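Local structure of similar to yteR (Bacilus subtilis) (4WU0) at residues Ser245-Gln250 with Ile299-Leu304; Tyr27-Asp32 with Phe351-Tyr356. The protein probably hydrolyses unsaturated rhamnogalacturonan fragments derived from pectin, as a glycoside hydrolase of family GH105. All blocks are in the same frame, centred on the assembly; numbering follows the deposited sequence.

Contact 1 (Ser245-Gln250 with Ile299-Leu304); sequences SKVWYQ and INEFIL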
loop_
_atom_site.group_PDB
_atom_site.type_symbol
_atom_site.label_atom_id
_atom_site.label_comp_id
_atom_site.label_asym_id
_atom_site.label_seq_id
_atom_site.Cartn_x
_atom_site.Cartn_y
_atom_site.Cartn_z
ATOM N N SER A 245 -4.512 7.624 -21.462
ATOM C CA SER A 245 -5.156 6.596 -20.652
ATOM C C SER A 245 -5.684 7.099 -19.307
ATOM O O SER A 245 -6.576 6.493 -18.724
ATOM C CB SER A 245 -4.169 5.479 -20.379
ATOM O OG SER A 245 -3.139 5.920 -19.514
ATOM N N LYS A 246 -5.095 8.188 -18.821
ATOM C CA LYS A 246 -5.389 8.746 -17.494
ATOM C C LYS A 246 -4.873 7.908 -16.336
ATOM O O LYS A 246 -5.290 8.127 -15.198
ATOM C CB LYS A 246 -6.888 9.047 -17.311
ATOM C CG LYS A 246 -7.459 9.915 -18.415
ATOM C CD LYS A 246 -6.678 11.201 -18.608
ATOM C CE LYS A 246 -7.339 12.085 -19.678
ATOM N NZ LYS A 246 -6.443 13.162 -20.184
ATOM N N VAL A 247 -3.954 6.984 -16.613
ATOM C CA VAL A 247 -3.336 6.191 -15.562
ATOM C C VAL A 247 -1.810 6.392 -15.581
ATOM O O VAL A 247 -1.313 7.366 -16.199
ATOM C CB VAL A 247 -3.808 4.713 -15.584
ATOM C CG1 VAL A 247 -5.364 4.681 -15.562
ATOM C CG2 VAL A 247 -3.285 3.942 -16.782
ATOM N N TRP A 248 -1.084 5.523 -14.874
ATOM C CA TRP A 248 0.319 5.745 -14.585
ATOM C C TRP A 248 1.222 4.593 -15.019
ATOM O O TRP A 248 0.800 3.442 -15.051
ATOM C CB TRP A 248 0.507 6.041 -13.085
ATOM C CG TRP A 248 0.050 7.425 -12.722
ATOM C CD1 TRP A 248 0.819 8.539 -12.663
ATOM C CD2 TRP A 248 -1.284 7.838 -12.378
ATOM N NE1 TRP A 248 0.057 9.619 -12.332
ATOM C CE2 TRP A 248 -1.237 9.228 -12.152
ATOM C CE3 TRP A 248 -2.510 7.172 -12.258
ATOM C CZ2 TRP A 248 -2.378 9.977 -11.789
ATOM C CZ3 TRP A 248 -3.641 7.913 -11.919
ATOM C CH2 TRP A 248 -3.563 9.305 -11.700
ATOM N N TYR A 249 2.466 4.942 -15.340
ATOM C CA TYR A 249 3.483 3.989 -15.762
ATOM C C TYR A 249 4.231 3.335 -14.620
ATOM O O TYR A 249 4.352 3.895 -13.522
ATOM C CB TYR A 249 4.508 4.690 -16.640
ATOM C CG TYR A 249 4.003 5.017 -18.012
ATOM C CD1 TYR A 249 4.086 4.081 -19.028
ATOM C CD2 TYR A 249 3.445 6.262 -18.292
ATOM C CE1 TYR A 249 3.635 4.370 -20.287
ATOM C CE2 TYR A 249 2.997 6.553 -19.551
ATOM C CZ TYR A 249 3.073 5.596 -20.532
ATOM O OH TYR A 249 2.617 5.874 -21.801
ATOM N N GLN A 250 4.747 2.141 -14.899
ATOM C CA GLN A 250 5.662 1.432 -13.993
ATOM C C GLN A 250 6.837 2.303 -13.542
ATOM O O GLN A 250 7.110 2.397 -12.341
ATOM C CB GLN A 250 6.168 0.169 -14.709
ATOM C CG GLN A 250 7.341 -0.551 -14.107
ATOM C CD GLN A 250 6.941 -1.475 -12.972
ATOM O OE1 GLN A 250 5.915 -1.265 -12.325
ATOM N NE2 GLN A 250 7.781 -2.462 -12.682
ATOM N N ILE A 299 -10.410 0.848 -15.408
ATOM C CA ILE A 299 -11.293 -0.139 -16.020
ATOM C C ILE A 299 -10.919 -0.325 -17.481
ATOM O O ILE A 299 -10.803 -1.461 -17.979
ATOM C CB ILE A 299 -12.766 0.306 -15.959
ATOM C CG1 ILE A 299 -13.198 0.605 -14.517
ATOM C CG2 ILE A 299 -13.685 -0.725 -16.597
ATOM C CD1 ILE A 299 -13.076 -0.536 -13.572
ATOM N N ASN A 300 -10.772 0.796 -18.189
ATOM C CA ASN A 300 -10.455 0.739 -19.611
ATOM C C ASN A 300 -9.133 0.004 -19.886
ATOM O O ASN A 300 -9.043 -0.816 -20.796
ATOM C CB ASN A 300 -10.374 2.149 -20.206
ATOM C CG ASN A 300 -11.713 2.852 -20.240
ATOM O OD1 ASN A 300 -12.767 2.213 -20.239
ATOM N ND2 ASN A 300 -11.678 4.182 -20.292
ATOM N N GLU A 301 -8.099 0.305 -19.115
ATOM C CA GLU A 301 -6.773 -0.236 -19.408
ATOM C C GLU A 301 -6.543 -1.630 -18.851
ATOM O O GLU A 301 -5.758 -2.407 -19.416
ATOM C CB GLU A 301 -5.691 0.667 -18.841
ATOM C CG GLU A 301 -5.666 2.058 -19.425
ATOM C CD GLU A 301 -5.502 2.089 -20.932
ATOM O OE1 GLU A 301 -4.698 1.305 -21.455
ATOM O OE2 GLU A 301 -6.171 2.910 -21.588
ATOM N N PHE A 302 -7.172 -1.940 -17.723
ATOM C CA PHE A 302 -6.732 -3.095 -16.928
ATOM C C PHE A 302 -7.777 -4.195 -16.689
ATOM O O PHE A 302 -7.417 -5.296 -16.274
ATOM C CB PHE A 302 -6.184 -2.627 -15.596
ATOM C CG PHE A 302 -5.079 -1.608 -15.701
ATOM C CD1 PHE A 302 -3.967 -1.829 -16.492
ATOM C CD2 PHE A 302 -5.157 -0.430 -14.984
ATOM C CE1 PHE A 302 -2.967 -0.895 -16.555
ATOM C CE2 PHE A 302 -4.153 0.510 -15.060
ATOM C CZ PHE A 302 -3.052 0.271 -15.824
ATOM N N ILE A 303 -9.055 -3.905 -16.903
ATOM C CA ILE A 303 -10.107 -4.886 -16.651
ATOM C C ILE A 303 -10.584 -5.554 -17.941
ATOM O O ILE A 303 -10.887 -4.889 -18.919
ATOM C CB ILE A 303 -11.327 -4.212 -15.937
ATOM C CG1 ILE A 303 -10.932 -3.693 -14.560
ATOM C CG2 ILE A 303 -12.502 -5.162 -15.830
ATOM C CD1 ILE A 303 -10.651 -4.756 -13.536
ATOM N N LEU A 304 -10.670 -6.885 -17.920
ATOM C CA LEU A 304 -11.278 -7.654 -18.985
ATOM C C LEU A 304 -12.275 -8.639 -18.372
ATOM O O LEU A 304 -11.962 -9.332 -17.391
ATOM C CB LEU A 304 -10.230 -8.449 -19.784
ATOM C CG LEU A 304 -9.295 -7.669 -20.717
ATOM C CD1 LEU A 304 -8.269 -8.620 -21.357
ATOM C CD2 LEU A 304 -10.097 -6.935 -21.797
HETATM O O HOH W 1 -8.071 4.756 -20.282
#

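Contact 2 (Tyr27-Asp32 with Phe351-Tyr356); sequences YGLTLD and FLLASY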
loop_
_atom_site.group_PDB
_atom_site.type_symbol
_atom_site.label_atom_id
_atom_site.label_comp_id
_atom_site.label_asym_id
_atom_site.label_seq_id
_atom_site.Cartn_x
_atom_site.Cartn_y
_atom_site.Cartn_z
ATOM N N TYR A 27 -2.059 -10.064 0.890
ATOM C CA TYR A 27 -3.250 -10.839 1.183
ATOM C C TYR A 27 -4.158 -10.081 2.157
ATOM O O TYR A 27 -5.360 -9.967 1.927
ATOM C CB TYR A 27 -2.848 -12.223 1.717
ATOM C CG TYR A 27 -2.006 -13.034 0.752
ATOM C CD1 TYR A 27 -2.025 -12.780 -0.608
ATOM C CD2 TYR A 27 -1.205 -14.074 1.210
ATOM C CE1 TYR A 27 -1.261 -13.551 -1.497
ATOM C CE2 TYR A 27 -0.427 -14.827 0.350
ATOM C CZ TYR A 27 -0.486 -14.569 -1.015
ATOM O OH TYR A 27 0.269 -15.313 -1.885
ATOM N N GLY A 28 -3.589 -9.505 3.214
ATOM C CA GLY A 28 -4.363 -8.625 4.080
ATOM C C GLY A 28 -4.917 -7.429 3.319
ATOM O O GLY A 28 -6.038 -6.981 3.564
ATOM N N LEU A 29 -4.115 -6.892 2.411
ATOM C CA LEU A 29 -4.540 -5.767 1.577
ATOM C C LEU A 29 -5.805 -6.112 0.756
ATOM O O LEU A 29 -6.750 -5.322 0.672
ATOM C CB LEU A 29 -3.403 -5.374 0.645
ATOM C CG LEU A 29 -3.650 -4.378 -0.477
ATOM C CD1 LEU A 29 -4.123 -3.023 0.016
ATOM C CD2 LEU A 29 -2.365 -4.226 -1.277
ATOM N N THR A 30 -5.806 -7.294 0.157
ATOM C CA THR A 30 -6.937 -7.745 -0.641
ATOM C C THR A 30 -8.143 -7.965 0.269
ATOM O O THR A 30 -9.269 -7.601 -0.072
ATOM C CB THR A 30 -6.570 -9.010 -1.427
ATOM O OG1 THR A 30 -5.563 -8.681 -2.392
ATOM C CG2 THR A 30 -7.771 -9.591 -2.152
ATOM N N LEU A 31 -7.914 -8.550 1.444
ATOM C CA LEU A 31 -8.993 -8.734 2.379
ATOM C C LEU A 31 -9.563 -7.403 2.894
ATOM O O LEU A 31 -10.771 -7.304 3.160
ATOM C CB LEU A 31 -8.558 -9.613 3.562
ATOM C CG LEU A 31 -8.218 -11.057 3.201
ATOM C CD1 LEU A 31 -7.779 -11.810 4.455
ATOM C CD2 LEU A 31 -9.390 -11.777 2.545
ATOM N N ASP A 32 -8.697 -6.397 3.047
ATOM C CA ASP A 32 -9.129 -5.060 3.452
ATOM C C ASP A 32 -10.106 -4.497 2.394
ATOM O O ASP A 32 -11.056 -3.800 2.726
ATOM C CB ASP A 32 -7.913 -4.120 3.610
ATOM C CG ASP A 32 -7.057 -4.407 4.869
ATOM O OD1 ASP A 32 -7.593 -4.949 5.851
ATOM O OD2 ASP A 32 -5.840 -4.059 4.904
ATOM N N PHE A 351 -7.387 -2.068 -6.304
ATOM C CA PHE A 351 -8.519 -1.896 -7.219
ATOM C C PHE A 351 -9.864 -1.972 -6.479
ATOM O O PHE A 351 -10.767 -1.168 -6.715
ATOM C CB PHE A 351 -8.488 -2.890 -8.382
ATOM C CG PHE A 351 -9.642 -2.698 -9.318
ATOM C CD1 PHE A 351 -9.612 -1.693 -10.252
ATOM C CD2 PHE A 351 -10.794 -3.459 -9.198
ATOM C CE1 PHE A 351 -10.716 -1.462 -11.092
ATOM C CE2 PHE A 351 -11.872 -3.244 -10.041
ATOM C CZ PHE A 351 -11.819 -2.228 -10.989
ATOM N N LEU A 352 -10.016 -2.920 -5.565
ATOM C CA LEU A 352 -11.216 -2.981 -4.745
ATOM C C LEU A 352 -11.421 -1.703 -3.953
ATOM O O LEU A 352 -12.540 -1.193 -3.857
ATOM C CB LEU A 352 -11.094 -4.128 -3.745
ATOM C CG LEU A 352 -11.222 -5.545 -4.286
ATOM C CD1 LEU A 352 -10.682 -6.546 -3.263
ATOM C CD2 LEU A 352 -12.692 -5.816 -4.583
ATOM N N LEU A 353 -10.337 -1.210 -3.344
ATOM C CA LEU A 353 -10.411 -0.007 -2.519
ATOM C C LEU A 353 -10.750 1.236 -3.336
ATOM O O LEU A 353 -11.570 2.060 -2.914
ATOM C CB LEU A 353 -9.097 0.198 -1.737
ATOM C CG LEU A 353 -8.818 -0.898 -0.710
ATOM C CD1 LEU A 353 -7.375 -0.812 -0.186
ATOM C CD2 LEU A 353 -9.789 -0.792 0.466
ATOM N N ALA A 354 -10.115 1.382 -4.498
ATOM C CA ALA A 354 -10.448 2.485 -5.394
ATOM C C ALA A 354 -11.901 2.405 -5.819
ATOM O O ALA A 354 -12.582 3.424 -5.904
ATOM C CB ALA A 354 -9.529 2.455 -6.622
ATOM N N SER A 355 -12.369 1.200 -6.125
ATOM C CA SER A 355 -13.753 1.019 -6.556
ATOM C C SER A 355 -14.722 1.442 -5.461
ATOM O O SER A 355 -15.710 2.119 -5.722
ATOM C CB SER A 355 -14.011 -0.443 -6.906
ATOM O OG SER A 355 -13.191 -0.856 -7.980
ATOM N N TYR A 356 -14.434 1.046 -4.225
ATOM C CA TYR A 356 -15.285 1.427 -3.112
ATOM C C TYR A 356 -15.348 2.954 -3.009
ATOM O O TYR A 356 -16.427 3.518 -2.839
ATOM C CB TYR A 356 -14.771 0.806 -1.812
ATOM C CG TYR A 356 -15.485 1.298 -0.577
ATOM C CD1 TYR A 356 -16.710 0.776 -0.210
ATOM C CD2 TYR A 356 -14.936 2.306 0.204
ATOM C CE1 TYR A 356 -17.380 1.237 0.916
ATOM C CE2 TYR A 356 -15.606 2.782 1.333
ATOM C CZ TYR A 356 -16.819 2.234 1.678
ATOM O OH TYR A 356 -17.486 2.689 2.797
#

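Contact 1 (Ser245-Gln250 with Ile299-Leu304)
Val247 and Phe302 approach each other from opposite directions, while Glu301 lies alongside Ser245. The contact joins an ST turn, in the loop between helices 223-240 and 264-279, to the last turn of helix 288-302. These helices belong to the helical barrel of the six-hairpin glycosidase clan. The apolar part is small: Val247 CG2 lies 3.8 Å from Phe302 CZ, and it meets the ring obliquely. CG2 stands between the backbone N and the carbonyl carbon of Val247 (CG1 at chi1 -53°), and this turns it to the ring. One face of the Phe302 ring is covered from its own helix, with Glu301 CB 3.7 Å above the ring centre. Ala264 and Ser267 of helix 264-279 also touch this ring, as do Leu313 and Lys315 of strand 311-317.

The Glu301 side chain bends at chi2 (-57°) and brings its carboxylate to the Ser245 methylene. Its CG also packs 4.0 Å from Val247 CG2. No direct hydrogen bond crosses between the segments. Ser245 OG instead accepts from Val247 N at 3.2 Å, with an N-H...O angle of 164°, and is also hydrogen-bonded to Asp242. One water bridges the backbone of the loop and the Glu301 carboxylate, donating to Ser245 O at 2.8 Å and to Glu301 OE2 at 3.0 Å.

Contact 2 (Tyr27-Asp32 with Phe351-Tyr356)
Leu353 reaches from helix 345-360 to helix 25-41, where its two methyls meet different residues. The pairing is a near-parallel helix packing within the helical barrel of the six-hairpin clan. The local axes pass 9.4 Å apart and cross at 23°. The CB of Leu353 already points to the other helix. CG then lies anti to the carbonyl carbon (chi1 -65°), and the chain forks there. CD1 meets the apolar partner, touching Leu29 CD1 at 3.9 Å, the two side chains crossing at a slant. CD2 goes to the backbone and lies 4.0 Å from Asp32 O.

Leu352 makes a similar contact one residue earlier. Its CD1 lies 3.6 Å from Thr30 O, and the Thr30 methyl CG2 is farther off, at 4.4 Å. The CB of Thr30 points away from helix 345-360, and its OG1 is hydrogen-bonded to Glu26 O in its own helix. Methyl groups therefore meet carbonyl oxygens as well as another methyl, and no hydrogen bond joins the segments.

Within helix 345-360, Phe351 O accepts from both Ser355 N and Ser355 OG, at 2.9 and 2.8 Å, from opposite faces of the carbonyl plane. Ser355 OG is also hydrogen-bonded to Tyr295 OH. Leu352 also touches Met8 and Ile12, so helix 4-14 packs beside this pair, and helix 44-54 packs against Leu31 of helix 25-41.

From the N terminus the chain passes helix 4-14 and enters helix 25-41, which supplies the first half of contact 2. Near the C terminus helix 345-360 comes back to it, so contact 2 closes a loop of 318 residues. Contact 1 closes a much shorter one within it, of 48 residues, from the loop after helix 223-240 to the end of helix 288-302. The two nest and do not cross. Their centres are about 17 Å apart, yet their segments touch: Ile303 CD1 packs 3.8 Å from Phe351 CZ, and Ile299 touches the same ring. The end of helix 288-302 and the strand that follows thus link the loop at 245-250 to the pairing of helices 25-41 and 345-360.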